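Local coordinates for protein putative NADPH:quinone reductase (Bacillus thuringiensis, PDB 3GMS) that is probably an NADPH:quinone reductase of the medium-chain dehydrogenase/reductase type, using NADPH to reduce quinone substrates, at residues Lys17-Val22 with Ile50-Ala55. Sequence-based numbering, arbitrary orientation.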
# COMPACT_ATOMS: atom_id res chain seq x y z
N LYS A 17 6.78 -3.17 19.44
CA LYS A 17 6.57 -2.77 20.85
C LYS A 17 7.88 -2.73 21.68
O LYS A 17 7.98 -1.99 22.67
CB LYS A 17 5.55 -3.70 21.52
CG LYS A 17 6.14 -5.06 21.95
CD LYS A 17 5.10 -6.16 21.94
CE LYS A 17 4.13 -6.00 23.10
NZ LYS A 17 2.85 -6.73 22.83
N ASP A 18 8.86 -3.53 21.28
CA ASP A 18 10.16 -3.62 21.98
C ASP A 18 11.17 -2.59 21.49
O ASP A 18 12.01 -2.13 22.27
CB ASP A 18 10.72 -5.04 21.89
CG ASP A 18 9.87 -6.05 22.63
OD1 ASP A 18 9.40 -5.70 23.72
OD2 ASP A 18 9.66 -7.18 22.13
N VAL A 19 11.10 -2.22 20.21
CA VAL A 19 12.21 -1.47 19.60
C VAL A 19 11.96 -0.02 19.22
O VAL A 19 12.91 0.74 19.08
CB VAL A 19 12.85 -2.25 18.41
CG1 VAL A 19 13.42 -3.61 18.89
CG2 VAL A 19 11.82 -2.48 17.29
N LEU A 20 10.70 0.39 19.10
CA LEU A 20 10.39 1.75 18.70
C LEU A 20 10.70 2.73 19.84
O LEU A 20 10.30 2.50 20.99
CB LEU A 20 8.94 1.89 18.23
CG LEU A 20 8.59 1.18 16.92
CD1 LEU A 20 7.13 1.26 16.61
CD2 LEU A 20 9.41 1.76 15.76
N GLN A 21 11.41 3.81 19.52
CA GLN A 21 11.71 4.85 20.53
C GLN A 21 11.30 6.23 20.04
O GLN A 21 11.40 6.53 18.84
CB GLN A 21 13.21 4.90 20.85
CG GLN A 21 13.83 3.56 21.17
CD GLN A 21 15.15 3.70 21.91
OE1 GLN A 21 15.37 3.02 22.92
NE2 GLN A 21 16.03 4.58 21.43
N VAL A 22 10.84 7.06 20.97
CA VAL A 22 10.57 8.45 20.64
C VAL A 22 11.82 9.27 20.96
O VAL A 22 12.29 9.23 22.11
CB VAL A 22 9.37 8.99 21.46
CG1 VAL A 22 9.14 10.45 21.15
CG2 VAL A 22 8.12 8.15 21.23
N ILE A 50 6.61 -4.30 8.69
CA ILE A 50 7.47 -5.38 8.21
C ILE A 50 8.98 -5.05 8.31
O ILE A 50 9.77 -5.87 8.83
CB ILE A 50 7.06 -5.82 6.77
CG1 ILE A 50 5.63 -6.37 6.78
CG2 ILE A 50 8.06 -6.88 6.21
CD1 ILE A 50 5.11 -6.83 5.41
N PRO A 51 9.42 -3.85 7.86
CA PRO A 51 10.86 -3.61 8.00
C PRO A 51 11.35 -3.58 9.45
O PRO A 51 12.53 -3.88 9.70
CB PRO A 51 11.07 -2.22 7.39
CG PRO A 51 9.76 -1.83 6.74
CD PRO A 51 8.74 -2.88 6.97
N ILE A 52 10.48 -3.20 10.39
CA ILE A 52 10.88 -3.09 11.78
C ILE A 52 11.28 -4.48 12.26
O ILE A 52 12.21 -4.62 13.02
CB ILE A 52 9.77 -2.51 12.68
CG1 ILE A 52 9.33 -1.14 12.14
CG2 ILE A 52 10.27 -2.38 14.12
CD1 ILE A 52 8.07 -0.59 12.83
N THR A 53 10.55 -5.51 11.82
CA THR A 53 10.77 -6.87 12.28
C THR A 53 12.07 -7.53 11.81
O THR A 53 12.41 -8.61 12.32
CB THR A 53 9.67 -7.80 11.81
OG1 THR A 53 9.75 -7.92 10.38
CG2 THR A 53 8.32 -7.30 12.25
N GLY A 54 12.79 -6.91 10.88
CA GLY A 54 14.04 -7.47 10.38
C GLY A 54 13.93 -8.35 9.16
O GLY A 54 14.95 -8.84 8.67
N ALA A 55 12.71 -8.57 8.67
CA ALA A 55 12.50 -9.32 7.41
C ALA A 55 13.40 -8.87 6.24
O ALA A 55 13.73 -9.69 5.38
CB ALA A 55 11.03 -9.29 6.99
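The carbonyl oxygen of Ile-50 is gripped twice by Thr-53, in the turn that presents Ile-52 to Val-19 and Leu-20. Thr-53 OG1 reaches Ile-50 O at 2.6 Å, in the carbonyl plane and on a lone pair, with a C=O...OG1 angle of 140°; Thr-53 N adds a weak bond to the same oxygen. Gly-54 N then bonds to Pro-51 O at 3.3 Å, and Gly-54 itself, at positive phi (92°), takes the chain out of the helical turn.

The contact between 17-22 and 50-55 is wholly apolar, and Ile-52 makes it with two branches. Its CG2, anti to the backbone N, meets Val-19 CG2 at 3.5 Å, the two side chains passing alongside each other in opposite directions. Its other branch, extended through CG1 (chi2 170°), carries CD1 to within 4.0 Å of Leu-20 CD2; here the two side chains run roughly perpendicular. The helical backbone ends at Val-19, and Leu-20 already takes extended angles, so Ile-52 packs against the joint between helix 16-19 and strand 20-26.

Strand 4-10, the antiparallel partner of strand 20-26, adds to the cluster: Phe-10 touches both Val-19 and Ile-52, while Ile-8 lies against Leu-20, as does Pro-66. A backbone hydrogen bond between Ile-52 and Gly-14 further ties the loop following helix 46-49, part of the GroES-like region, to the connection from strand 4-10 to helix 16-19.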